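Side-chain contacts in N-acetylmuramoyl-L-alanine amidase AmiD (Escherichia coli, PDB 3D2Y), which hydrolyses, with a zinc cofactor, the bond between N-acetylmuramoyl residues and L-amino acids in cell-wall glycopeptides: residues A208-D213 and E252-K257; M228-H233 and A245-I250; P167-A172 and G177-A182. One frame throughout, in Å; residues are numbered along the deposited sequence.

Contacts 1 and 2 share helix 245-258, which meets the end of helix 200-210 in the first and helix 220-234 in the second; their centres are about 10 Å apart, and L254 CD1 of contact 1 lies 3.7 Å from F230 CE1 of contact 2. Contact 3 sits between these helices and the zinc site. Its W168 stacks on H233 of contact 2, while D181 OD1 receives a salt bridge from K257 NZ of contact 1 at 3.0 Å. Of the three, contact 3 comes near the zinc-binding residues: the side chain of W168 is about 8 Å from that of H151. Contacts 1 and 2 lie away from the catalytic residues.

Contact 1: residues A208-D213 and E252-K257; sequences ARYGYD and EALLEK
Y210, on the last turn of helix 200-210, reaches across to L254 and L255 of helix 245-258, and its ring is the centre of the contact. With CG anti to the backbone N (chi1 -174°), the side chain leaves its own helix and lays the ring beside the leucines. L254 approaches obliquely: its CB is 3.7 Å from Y210 CE1, its CD1 stands over one face of the ring, and its CD2 lies 3.9 Å from Y210 OH. L255 comes instead to the ring's edge. Its CG lies beside the backbone N, and CD2 beyond it reaches the root of the tyrosine, 3.7 Å from Y210 N and 3.9 Å from Y210 CB. No hydrogen bond crosses between the segments.

The two helices belong to the C-terminal helical region, whose helices are probably arranged as in small peptidoglycan-binding domains, and here the exit of one helix is packed against the last turns of another. G211 makes that exit, taking a positive phi of 156°; a side chain there would run into the carbonyl oxygen of Y210. That carbonyl is hydrogen-bonded by R91 NH1.

At the solvent side, R209 lends only the base of its side chain, with CB 4.3 Å from L255 CD2. Beyond it the chain curls back, carrying the guanidinium away from the leucines and over the methyl of A208, whose CB lies 3.7 Å from the guanidinium plane, toward the rim of the group.

Contact 2: residues M228-H233 and A245-I250; sequences MAFQMH and AETQAI
This is a buried crossing of two helices, 220-234 and 245-258, in which F230 and Q231 of the first meet T247 and I250 on the opening turns of the second. The short segments cross at 77° with their axes 11.0 Å apart, so the contact is confined to a small patch and the gap is filled by side chains.

The polar half is Q231 against T247. The glutamine's CG lies beside its backbone N and the chain runs extended from there, bringing the amide across the threonine side chain at about a right angle. Q231 NE2 donates to T247 OG1 over 3.0 Å, nearly straight at 174°, and the hydroxyl oxygen lies practically in the amide plane. The same NE2 also bonds E242 O, while OE1 accepts from G241 N; three bonds therefore fix which way round this buried amide sits, and tie it to the loop between the helices. T247 OG1 is further bonded to D244 OD1, just before its helix begins.

The apolar half is the ring of F230. On T247, OG1, beside the backbone N, faces Q231, while CG2, anti to that N, turns to the ring's edge and sits in plane, 3.5 Å from F230 CD2. T247 O is near the same edge, 3.4 Å from F230 CE2. I250 CG2 comes in obliquely, 3.7 Å from F230 CZ.

L207 of helix 200-210 also touches F230, and V185 of helix 182-189 packs on I250, so the crossing is part of a buried helical core, consistent with a peptidoglycan-binding-like domain.

Contact 3: residues P167-A172 and G177-A182; sequences PWQQLA and GAWPDA
W168, on the first turn of helix 168-173, begins the contact by setting its CB 3.9 Å from W179 CZ3. Its own indole stacks on H233 and packs against V148 and A150 of strand 148-150.

Q169 comes next and lies over the indole of W179. Its CG is anti to the backbone N and the extended chain passes obliquely across the ring system, so that Q169 CG makes a CH-pi contact with the five-membered ring, 3.5 Å from the centroid and 22° off the normal. Beyond CG the amide lies almost flat against the indole, the two planes 8° apart, with Q169 CD 3.5 Å from W179 NE1. P180 CD lies over the opposite face, toward its rim. With W179 cut back to an alanine, the Q169 chain is likely to lose the surface it lies on, and a gap would probably open beside W168 and P180.

One turn on, A172 buries as much against the loop as Q169 does: its CB is 3.6 Å from W179 CB and 3.8 Å from G177 O. G177 takes a positive phi, at which a side chain would strike the preceding carbonyl oxygen.

The chain has thus doubled back, and W179 fastens the outgoing loop to the helix it has just left. The loop is a linker joining helix 168-173, beside strand 148-150 of the sheet, to the C-terminal helices, where A178 and P180 pack on helix 245-258.

Contact 1: residues A208-D213 and E252-K257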
ATOM      1  N   ALA A 208       9.939 -11.676  -2.336  1.00  6.31           N
ATOM      2  CA  ALA A 208       9.208 -12.096  -3.522  1.00  8.11           C
ATOM      3  C   ALA A 208       7.923 -12.781  -3.110  1.00  9.52           C
ATOM      4  O   ALA A 208       6.853 -12.479  -3.629  1.00  4.40           O
ATOM      5  CB  ALA A 208      10.060 -13.059  -4.397  1.00  4.30           C
ATOM      6  N   ARG A 209       8.035 -13.736  -2.188  1.00  6.04           N
ATOM      7  CA  ARG A 209       6.887 -14.530  -1.799  1.00  6.71           C
ATOM      8  C   ARG A 209       5.860 -13.740  -0.999  1.00  7.47           C
ATOM      9  O   ARG A 209       4.666 -14.031  -1.096  1.00  5.00           O
ATOM     10  CB  ARG A 209       7.301 -15.774  -1.012  1.00  3.51           C
ATOM     11  CG  ARG A 209       8.186 -16.801  -1.779  1.00  8.03           C
ATOM     12  CD  ARG A 209       7.476 -17.589  -2.901  1.00  7.23           C
ATOM     13  NE  ARG A 209       7.136 -16.770  -4.064  1.00 12.67           N
ATOM     14  CZ  ARG A 209       7.966 -16.443  -5.066  1.00 12.95           C
ATOM     15  NH1 ARG A 209       9.213 -16.887  -5.115  1.00 13.81           N
ATOM     16  NH2 ARG A 209       7.528 -15.668  -6.042  1.00 16.41           N
ATOM     17  N   TYR A 210       6.344 -12.774  -0.220  1.00  4.79           N
ATOM     18  CA  TYR A 210       5.457 -11.863   0.520  1.00  3.15           C
ATOM     19  C   TYR A 210       4.676 -10.939  -0.443  1.00  5.40           C
ATOM     20  O   TYR A 210       3.513 -10.609  -0.176  1.00  5.13           O
ATOM     21  CB  TYR A 210       6.157 -11.076   1.653  1.00  6.21           C
ATOM     22  CG  TYR A 210       5.139 -10.263   2.468  1.00  5.33           C
ATOM     23  CD1 TYR A 210       4.262 -10.900   3.355  1.00  3.63           C
ATOM     24  CD2 TYR A 210       4.996  -8.883   2.287  1.00  9.09           C
ATOM     25  CE1 TYR A 210       3.336 -10.170   4.080  1.00  4.12           C
ATOM     26  CE2 TYR A 210       4.003  -8.141   3.006  1.00  5.84           C
ATOM     27  CZ  TYR A 210       3.211  -8.805   3.903  1.00  5.32           C
ATOM     28  OH  TYR A 210       2.231  -8.115   4.588  1.00  8.06           O
ATOM     29  N   GLY A 211       5.330 -10.525  -1.536  1.00  5.52           N
ATOM     30  CA  GLY A 211       4.617  -9.978  -2.663  1.00  7.01           C
ATOM     31  C   GLY A 211       5.388  -9.053  -3.556  1.00  4.28           C
ATOM     32  O   GLY A 211       4.857  -8.628  -4.584  1.00  3.71           O
ATOM     33  N   TYR A 212       6.643  -8.778  -3.184  1.00  5.67           N
ATOM     34  CA  TYR A 212       7.464  -7.793  -3.889  1.00  4.17           C
ATOM     35  C   TYR A 212       7.893  -8.293  -5.270  1.00  3.37           C
ATOM     36  O   TYR A 212       8.189  -9.434  -5.444  1.00  4.40           O
ATOM     37  CB  TYR A 212       8.692  -7.326  -3.037  1.00  4.34           C
ATOM     38  CG  TYR A 212       8.309  -6.454  -1.860  1.00  3.46           C
ATOM     39  CD1 TYR A 212       8.443  -5.038  -1.894  1.00  2.32           C
ATOM     40  CD2 TYR A 212       7.758  -7.038  -0.720  1.00  5.25           C
ATOM     41  CE1 TYR A 212       8.028  -4.271  -0.777  1.00  2.00           C
ATOM     42  CE2 TYR A 212       7.366  -6.330   0.353  1.00  7.58           C
ATOM     43  CZ  TYR A 212       7.514  -4.935   0.361  1.00  2.38           C
ATOM     44  OH  TYR A 212       7.043  -4.253   1.467  1.00  6.62           O
ATOM     45  N   ASP A 213       8.047  -7.370  -6.218  1.00  4.94           N
ATOM     46  CA  ASP A 213       8.453  -7.699  -7.580  1.00  4.85           C
ATOM     47  C   ASP A 213       9.955  -7.981  -7.525  1.00  9.22           C
ATOM     48  O   ASP A 213      10.743  -7.071  -7.268  1.00 16.49           O
ATOM     49  CB  ASP A 213       8.211  -6.443  -8.443  1.00  7.63           C
ATOM     50  CG  ASP A 213       8.282  -6.695  -9.952  1.00 11.63           C
ATOM     51  OD1 ASP A 213       8.280  -7.853 -10.404  1.00 12.59           O
ATOM     52  OD2 ASP A 213       8.302  -5.683 -10.705  1.00 10.34           O
ATOM     53  N   GLU A 252      10.039 -13.119   7.650  1.00  9.92           N
ATOM     54  CA  GLU A 252       9.676 -14.463   8.102  1.00  9.24           C
ATOM     55  C   GLU A 252       8.418 -14.488   8.950  1.00  7.90           C
ATOM     56  O   GLU A 252       7.563 -15.384   8.770  1.00  8.64           O
ATOM     57  CB  GLU A 252      10.847 -15.138   8.833  1.00  8.83           C
ATOM     58  CG  GLU A 252      11.987 -15.570   7.877  1.00  5.56           C
ATOM     59  CD  GLU A 252      13.206 -16.176   8.586  1.00 11.02           C
ATOM     60  OE1 GLU A 252      13.740 -15.546   9.530  1.00  4.90           O
ATOM     61  OE2 GLU A 252      13.616 -17.304   8.201  1.00 11.72           O
ATOM     62  N   ALA A 253       8.311 -13.517   9.869  1.00  7.50           N
ATOM     63  CA  ALA A 253       7.120 -13.365  10.716  1.00  8.69           C
ATOM     64  C   ALA A 253       5.873 -12.896   9.934  1.00  3.81           C
ATOM     65  O   ALA A 253       4.760 -13.410  10.172  1.00  5.55           O
ATOM     66  CB  ALA A 253       7.393 -12.453  11.881  1.00  7.11           C
ATOM     67  N   LEU A 254       6.026 -11.930   9.025  1.00  6.10           N
ATOM     68  CA  LEU A 254       4.956 -11.632   8.051  1.00  7.32           C
ATOM     69  C   LEU A 254       4.439 -12.817   7.225  1.00  9.48           C
ATOM     70  O   LEU A 254       3.219 -13.034   7.127  1.00 10.37           O
ATOM     71  CB  LEU A 254       5.380 -10.505   7.094  1.00  6.16           C
ATOM     72  CG  LEU A 254       5.453  -9.133   7.762  1.00  9.62           C
ATOM     73  CD1 LEU A 254       6.286  -8.235   6.868  1.00  4.53           C
ATOM     74  CD2 LEU A 254       4.054  -8.549   8.064  1.00  8.14           C
ATOM     75  N   LEU A 255       5.358 -13.611   6.679  1.00  9.70           N
ATOM     76  CA  LEU A 255       4.978 -14.779   5.921  1.00  5.15           C
ATOM     77  C   LEU A 255       4.242 -15.846   6.764  1.00  9.17           C
ATOM     78  O   LEU A 255       3.248 -16.439   6.337  1.00 10.57           O
ATOM     79  CB  LEU A 255       6.195 -15.370   5.190  1.00  4.75           C
ATOM     80  CG  LEU A 255       6.611 -14.594   3.936  1.00  7.56           C
ATOM     81  CD1 LEU A 255       8.058 -14.977   3.530  1.00  8.09           C
ATOM     82  CD2 LEU A 255       5.597 -14.769   2.777  1.00  9.72           C
ATOM     83  N   GLU A 256       4.731 -16.076   7.959  1.00  5.47           N
ATOM     84  CA  GLU A 256       4.054 -16.946   8.897  1.00  4.85           C
ATOM     85  C   GLU A 256       2.604 -16.524   9.217  1.00  8.34           C
ATOM     86  O   GLU A 256       1.670 -17.340   9.223  1.00  8.54           O
ATOM     87  CB  GLU A 256       4.914 -17.022  10.166  1.00  4.82           C
ATOM     88  CG  GLU A 256       4.283 -17.817  11.261  1.00 10.18           C
ATOM     89  CD  GLU A 256       5.178 -17.906  12.451  1.00  7.07           C
ATOM     90  OE1 GLU A 256       5.910 -18.885  12.536  1.00  6.69           O
ATOM     91  OE2 GLU A 256       5.184 -16.966  13.283  1.00 11.18           O
ATOM     92  N   LYS A 257       2.413 -15.239   9.487  1.00  5.16           N
ATOM     93  CA  LYS A 257       1.107 -14.718   9.872  1.00  8.65           C
ATOM     94  C   LYS A 257       0.099 -14.521   8.722  1.00 11.99           C
ATOM     95  O   LYS A 257      -1.098 -14.807   8.886  1.00 16.16           O
ATOM     96  CB  LYS A 257       1.304 -13.432  10.673  1.00  8.94           C
ATOM     97  CG  LYS A 257       0.044 -12.893  11.377  1.00  6.42           C
ATOM     98  CD  LYS A 257       0.377 -11.658  12.207  1.00  9.65           C
ATOM     99  CE  LYS A 257      -0.899 -11.027  12.775  1.00 11.53           C
ATOM    100  NZ  LYS A 257      -0.665  -9.708  13.470  1.00 14.04           N
TER

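Contact 2: residues M228-H233 and A245-I250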
ATOM      1  N   MET A 228      14.907  -1.932   0.373  1.00  6.06           N
ATOM      2  CA  MET A 228      14.614  -0.598   0.877  1.00  7.77           C
ATOM      3  C   MET A 228      13.094  -0.340   0.977  1.00 10.63           C
ATOM      4  O   MET A 228      12.605   0.148   2.009  1.00  8.06           O
ATOM      5  CB  MET A 228      15.296   0.430  -0.021  1.00  8.70           C
ATOM      6  CG  MET A 228      15.180   1.873   0.413  1.00 14.35           C
ATOM      7  SD  MET A 228      15.923   3.015  -0.802  1.00 18.89           S
ATOM      8  CE  MET A 228      17.263   2.068  -1.544  1.00 16.75           C
ATOM      9  N   ALA A 229      12.357  -0.650  -0.097  1.00  3.36           N
ATOM     10  CA  ALA A 229      10.895  -0.525  -0.104  1.00  6.55           C
ATOM     11  C   ALA A 229      10.247  -1.285   1.098  1.00  4.18           C
ATOM     12  O   ALA A 229       9.362  -0.754   1.792  1.00  3.80           O
ATOM     13  CB  ALA A 229      10.331  -1.013  -1.437  1.00  4.10           C
ATOM     14  N   PHE A 230      10.738  -2.484   1.356  1.00  4.69           N
ATOM     15  CA  PHE A 230      10.222  -3.339   2.420  1.00  6.42           C
ATOM     16  C   PHE A 230      10.514  -2.700   3.802  1.00  4.90           C
ATOM     17  O   PHE A 230       9.640  -2.661   4.715  1.00  4.31           O
ATOM     18  CB  PHE A 230      10.856  -4.733   2.305  1.00  5.64           C
ATOM     19  CG  PHE A 230      10.484  -5.663   3.415  1.00  6.08           C
ATOM     20  CD1 PHE A 230       9.196  -6.182   3.503  1.00  7.58           C
ATOM     21  CD2 PHE A 230      11.450  -6.062   4.374  1.00  4.29           C
ATOM     22  CE1 PHE A 230       8.844  -7.054   4.543  1.00  6.88           C
ATOM     23  CE2 PHE A 230      11.113  -6.927   5.429  1.00  4.08           C
ATOM     24  CZ  PHE A 230       9.796  -7.418   5.507  1.00  7.97           C
ATOM     25  N   GLN A 231      11.737  -2.179   3.926  1.00  5.89           N
ATOM     26  CA  GLN A 231      12.191  -1.562   5.180  1.00  5.86           C
ATOM     27  C   GLN A 231      11.449  -0.262   5.454  1.00  6.36           C
ATOM     28  O   GLN A 231      11.085   0.020   6.613  1.00  5.33           O
ATOM     29  CB  GLN A 231      13.704  -1.331   5.178  1.00  3.43           C
ATOM     30  CG  GLN A 231      14.513  -2.654   5.183  1.00  4.88           C
ATOM     31  CD  GLN A 231      15.992  -2.466   4.874  1.00  6.10           C
ATOM     32  OE1 GLN A 231      16.369  -1.582   4.112  1.00  5.89           O
ATOM     33  NE2 GLN A 231      16.831  -3.344   5.418  1.00  7.82           N
ATOM     34  N   MET A 232      11.252   0.551   4.421  1.00  6.21           N
ATOM     35  CA  MET A 232      10.454   1.785   4.565  1.00  5.82           C
ATOM     36  C   MET A 232       9.077   1.518   5.152  1.00  4.92           C
ATOM     37  O   MET A 232       8.588   2.327   5.931  1.00  7.33           O
ATOM     38  CB  MET A 232      10.325   2.575   3.256  1.00  3.15           C
ATOM     39  CG  MET A 232      11.601   3.243   2.802  1.00  3.99           C
ATOM     40  SD  MET A 232      11.307   4.373   1.437  1.00  9.38           S
ATOM     41  CE  MET A 232      11.042   3.279   0.062  1.00 11.26           C
ATOM     42  N   HIS A 233       8.496   0.355   4.832  1.00  2.28           N
ATOM     43  CA  HIS A 233       7.181  -0.046   5.343  1.00  3.73           C
ATOM     44  C   HIS A 233       7.305  -0.723   6.742  1.00  2.00           C
ATOM     45  O   HIS A 233       6.561  -0.387   7.679  1.00  6.15           O
ATOM     46  CB  HIS A 233       6.518  -0.961   4.287  1.00  4.59           C
ATOM     47  CG  HIS A 233       5.074  -1.297   4.544  1.00  5.57           C
ATOM     48  ND1 HIS A 233       4.187  -1.590   3.522  1.00  7.64           N
ATOM     49  CD2 HIS A 233       4.381  -1.451   5.700  1.00  3.94           C
ATOM     50  CE1 HIS A 233       3.007  -1.892   4.044  1.00  2.84           C
ATOM     51  NE2 HIS A 233       3.109  -1.831   5.362  1.00  4.19           N
ATOM     52  N   ALA A 245      19.533  -9.318   9.734  1.00 12.03           N
ATOM     53  CA  ALA A 245      18.801 -10.354  10.460  1.00 13.20           C
ATOM     54  C   ALA A 245      17.419  -9.859  10.871  1.00 12.58           C
ATOM     55  O   ALA A 245      16.459 -10.629  10.826  1.00 11.68           O
ATOM     56  CB  ALA A 245      19.584 -10.817  11.677  1.00 14.98           C
ATOM     57  N   GLU A 246      17.325  -8.590  11.256  1.00  7.36           N
ATOM     58  CA  GLU A 246      16.035  -8.008  11.657  1.00  9.61           C
ATOM     59  C   GLU A 246      15.042  -7.954  10.484  1.00 11.41           C
ATOM     60  O   GLU A 246      13.856  -8.371  10.613  1.00  9.35           O
ATOM     61  CB  GLU A 246      16.223  -6.606  12.250  1.00 13.62           C
ATOM     62  CG  GLU A 246      14.897  -5.947  12.647  1.00 11.69           C
ATOM     63  CD  GLU A 246      15.081  -4.603  13.331  1.00 12.39           C
ATOM     64  OE1 GLU A 246      14.182  -4.208  14.093  1.00 14.30           O
ATOM     65  OE2 GLU A 246      16.122  -3.960  13.119  1.00 11.26           O
ATOM     66  N   THR A 247      15.529  -7.452   9.340  1.00 10.57           N
ATOM     67  CA  THR A 247      14.758  -7.418   8.103  1.00  6.69           C
ATOM     68  C   THR A 247      14.236  -8.822   7.692  1.00  9.35           C
ATOM     69  O   THR A 247      13.034  -8.987   7.411  1.00 11.46           O
ATOM     70  CB  THR A 247      15.556  -6.784   6.924  1.00  8.64           C
ATOM     71  OG1 THR A 247      15.993  -5.479   7.291  1.00  8.23           O
ATOM     72  CG2 THR A 247      14.686  -6.628   5.717  1.00  4.96           C
ATOM     73  N   GLN A 248      15.134  -9.809   7.666  1.00 12.17           N
ATOM     74  CA  GLN A 248      14.770 -11.175   7.409  1.00  9.84           C
ATOM     75  C   GLN A 248      13.719 -11.709   8.407  1.00 11.14           C
ATOM     76  O   GLN A 248      12.751 -12.348   7.994  1.00 13.28           O
ATOM     77  CB  GLN A 248      16.012 -12.074   7.430  1.00 13.30           C
ATOM     78  CG  GLN A 248      15.675 -13.529   7.229  1.00 13.23           C
ATOM     79  CD  GLN A 248      16.860 -14.470   7.330  1.00 19.06           C
ATOM     80  OE1 GLN A 248      17.696 -14.361   8.232  1.00 18.65           O
ATOM     81  NE2 GLN A 248      16.912 -15.435   6.408  1.00 22.61           N
ATOM     82  N   ALA A 249      13.912 -11.469   9.706  1.00  8.11           N
ATOM     83  CA  ALA A 249      12.996 -11.975  10.745  1.00 11.89           C
ATOM     84  C   ALA A 249      11.591 -11.400  10.587  1.00 11.08           C
ATOM     85  O   ALA A 249      10.590 -12.099  10.787  1.00  9.66           O
ATOM     86  CB  ALA A 249      13.525 -11.676  12.128  1.00 10.51           C
ATOM     87  N   ILE A 250      11.528 -10.134  10.198  1.00 11.09           N
ATOM     88  CA  ILE A 250      10.254  -9.451   9.953  1.00  9.35           C
ATOM     89  C   ILE A 250       9.527 -10.101   8.788  1.00 11.56           C
ATOM     90  O   ILE A 250       8.325 -10.429   8.902  1.00  9.69           O
ATOM     91  CB  ILE A 250      10.492  -7.935   9.758  1.00  9.48           C
ATOM     92  CG1 ILE A 250      10.875  -7.309  11.130  1.00 12.80           C
ATOM     93  CG2 ILE A 250       9.258  -7.241   9.143  1.00 10.10           C
ATOM     94  CD1 ILE A 250      11.394  -5.860  11.019  1.00  9.52           C
TER

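Contact 3: residues P167-A172 and G177-A182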
ATOM      1  N   PRO A 167       3.042   6.211   9.231  1.00  8.02           N
ATOM      2  CA  PRO A 167       2.866   5.416  10.461  1.00  2.78           C
ATOM      3  C   PRO A 167       2.108   4.073  10.309  1.00  9.43           C
ATOM      4  O   PRO A 167       0.985   3.938  10.791  1.00  7.03           O
ATOM      5  CB  PRO A 167       2.142   6.409  11.399  1.00  7.29           C
ATOM      6  CG  PRO A 167       1.307   7.266  10.459  1.00  8.01           C
ATOM      7  CD  PRO A 167       2.063   7.322   9.138  1.00  7.03           C
ATOM      8  N   TRP A 168       2.736   3.100   9.625  1.00  4.08           N
ATOM      9  CA  TRP A 168       2.124   1.778   9.365  1.00  6.37           C
ATOM     10  C   TRP A 168       1.723   1.021  10.636  1.00 11.37           C
ATOM     11  O   TRP A 168       0.620   0.447  10.699  1.00 13.20           O
ATOM     12  CB  TRP A 168       3.049   0.912   8.517  1.00  6.36           C
ATOM     13  CG  TRP A 168       3.153   1.356   7.083  1.00  3.98           C
ATOM     14  CD1 TRP A 168       4.197   2.005   6.506  1.00  7.99           C
ATOM     15  CD2 TRP A 168       2.131   1.252   6.066  1.00  6.94           C
ATOM     16  NE1 TRP A 168       3.930   2.273   5.164  1.00  5.90           N
ATOM     17  CE2 TRP A 168       2.677   1.802   4.861  1.00  6.04           C
ATOM     18  CE3 TRP A 168       0.831   0.719   6.042  1.00  9.24           C
ATOM     19  CZ2 TRP A 168       1.962   1.854   3.654  1.00  5.24           C
ATOM     20  CZ3 TRP A 168       0.110   0.749   4.828  1.00  7.98           C
ATOM     21  CH2 TRP A 168       0.691   1.328   3.644  1.00  7.38           C
ATOM     22  N   GLN A 169       2.620   1.014  11.633  1.00  9.14           N
ATOM     23  CA  GLN A 169       2.346   0.337  12.913  1.00 12.39           C
ATOM     24  C   GLN A 169       1.130   0.942  13.645  1.00 10.04           C
ATOM     25  O   GLN A 169       0.276   0.207  14.135  1.00 11.17           O
ATOM     26  CB  GLN A 169       3.571   0.324  13.839  1.00 13.50           C
ATOM     27  CG  GLN A 169       3.532  -0.873  14.791  1.00 17.42           C
ATOM     28  CD  GLN A 169       4.617  -0.864  15.844  1.00 20.02           C
ATOM     29  OE1 GLN A 169       5.664  -0.225  15.695  1.00 18.74           O
ATOM     30  NE2 GLN A 169       4.381  -1.610  16.913  1.00 21.47           N
ATOM     31  N   GLN A 170       1.052   2.269  13.704  1.00  5.68           N
ATOM     32  CA  GLN A 170      -0.128   2.944  14.236  1.00  6.98           C
ATOM     33  C   GLN A 170      -1.425   2.499  13.542  1.00  9.05           C
ATOM     34  O   GLN A 170      -2.464   2.311  14.190  1.00  8.40           O
ATOM     35  CB  GLN A 170       0.006   4.453  14.084  1.00  8.97           C
ATOM     36  CG  GLN A 170      -1.077   5.171  14.796  1.00 13.64           C
ATOM     37  CD  GLN A 170      -1.151   6.634  14.498  1.00 15.03           C
ATOM     38  OE1 GLN A 170      -2.214   7.230  14.648  1.00 21.30           O
ATOM     39  NE2 GLN A 170      -0.048   7.227  14.054  1.00 17.39           N
ATOM     40  N   LEU A 171      -1.376   2.363  12.221  1.00  8.08           N
ATOM     41  CA  LEU A 171      -2.559   1.975  11.466  1.00  6.23           C
ATOM     42  C   LEU A 171      -2.883   0.528  11.761  1.00  6.87           C
ATOM     43  O   LEU A 171      -4.065   0.175  11.822  1.00  9.73           O
ATOM     44  CB  LEU A 171      -2.349   2.117   9.955  1.00  8.24           C
ATOM     45  CG  LEU A 171      -2.439   3.501   9.327  1.00 13.15           C
ATOM     46  CD1 LEU A 171      -2.875   3.363   7.875  1.00 12.93           C
ATOM     47  CD2 LEU A 171      -3.427   4.284  10.099  1.00  6.05           C
ATOM     48  N   ALA A 172      -1.848  -0.308  11.927  1.00  7.65           N
ATOM     49  CA  ALA A 172      -2.035  -1.726  12.146  1.00  7.19           C
ATOM     50  C   ALA A 172      -2.732  -1.971  13.471  1.00 12.15           C
ATOM     51  O   ALA A 172      -3.532  -2.896  13.600  1.00 13.95           O
ATOM     52  CB  ALA A 172      -0.695  -2.476  12.082  1.00 12.55           C
ATOM     53  N   GLY A 177      -3.993  -2.805   7.869  1.00  9.37           N
ATOM     54  CA  GLY A 177      -2.714  -3.306   7.335  1.00 10.68           C
ATOM     55  C   GLY A 177      -2.003  -4.333   8.200  1.00  7.95           C
ATOM     56  O   GLY A 177      -2.363  -4.584   9.368  1.00  4.43           O
ATOM     57  N   ALA A 178      -0.968  -4.913   7.603  1.00  6.29           N
ATOM     58  CA  ALA A 178      -0.183  -6.047   8.148  1.00  2.04           C
ATOM     59  C   ALA A 178       0.907  -5.571   9.109  1.00  6.25           C
ATOM     60  O   ALA A 178       1.560  -4.543   8.902  1.00  6.95           O
ATOM     61  CB  ALA A 178       0.476  -6.817   6.983  1.00  2.00           C
ATOM     62  N   TRP A 179       1.099  -6.307  10.186  1.00  6.50           N
ATOM     63  CA  TRP A 179       2.270  -6.056  11.055  1.00  7.26           C
ATOM     64  C   TRP A 179       2.616  -7.374  11.722  1.00 12.07           C
ATOM     65  O   TRP A 179       1.696  -8.094  12.113  1.00  9.18           O
ATOM     66  CB  TRP A 179       1.970  -4.965  12.083  1.00 10.80           C
ATOM     67  CG  TRP A 179       3.200  -4.349  12.666  1.00  6.92           C
ATOM     68  CD1 TRP A 179       3.773  -4.644  13.889  1.00 10.52           C
ATOM     69  CD2 TRP A 179       4.048  -3.365  12.050  1.00  7.47           C
ATOM     70  NE1 TRP A 179       4.911  -3.872  14.075  1.00  9.48           N
ATOM     71  CE2 TRP A 179       5.110  -3.101  12.955  1.00 10.70           C
ATOM     72  CE3 TRP A 179       4.020  -2.683  10.818  1.00  8.50           C
ATOM     73  CZ2 TRP A 179       6.126  -2.155  12.678  1.00 12.12           C
ATOM     74  CZ3 TRP A 179       5.045  -1.774  10.536  1.00  8.97           C
ATOM     75  CH2 TRP A 179       6.081  -1.524  11.460  1.00 11.04           C
ATOM     76  N   PRO A 180       3.931  -7.691  11.840  1.00 10.30           N
ATOM     77  CA  PRO A 180       4.395  -8.935  12.441  1.00 12.07           C
ATOM     78  C   PRO A 180       4.199  -8.958  13.970  1.00 13.43           C
ATOM     79  O   PRO A 180       4.240  -7.899  14.628  1.00 10.01           O
ATOM     80  CB  PRO A 180       5.883  -8.956  12.075  1.00  9.58           C
ATOM     81  CG  PRO A 180       6.260  -7.546  11.966  1.00 12.22           C
ATOM     82  CD  PRO A 180       5.062  -6.846  11.407  1.00 10.96           C
ATOM     83  N   ASP A 181       3.957 -10.151  14.520  1.00 12.99           N
ATOM     84  CA  ASP A 181       3.902 -10.297  15.972  1.00 15.19           C
ATOM     85  C   ASP A 181       5.323 -10.216  16.512  1.00 14.83           C
ATOM     86  O   ASP A 181       6.207 -10.970  16.077  1.00 11.59           O
ATOM     87  CB  ASP A 181       3.223 -11.612  16.369  1.00 18.19           C
ATOM     88  CG  ASP A 181       1.737 -11.652  15.981  1.00 23.15           C
ATOM     89  OD1 ASP A 181       1.133 -10.582  15.710  1.00 23.74           O
ATOM     90  OD2 ASP A 181       1.169 -12.772  15.940  1.00 21.52           O
ATOM     91  N   ALA A 182       5.534  -9.292  17.451  1.00 15.80           N
ATOM     92  CA  ALA A 182       6.859  -8.967  17.997  1.00 17.21           C
ATOM     93  C   ALA A 182       7.605 -10.173  18.570  1.00 16.04           C
ATOM     94  O   ALA A 182       8.813 -10.307  18.365  1.00 18.43           O
ATOM     95  CB  ALA A 182       6.738  -7.874  19.034  1.00 13.50           C
TER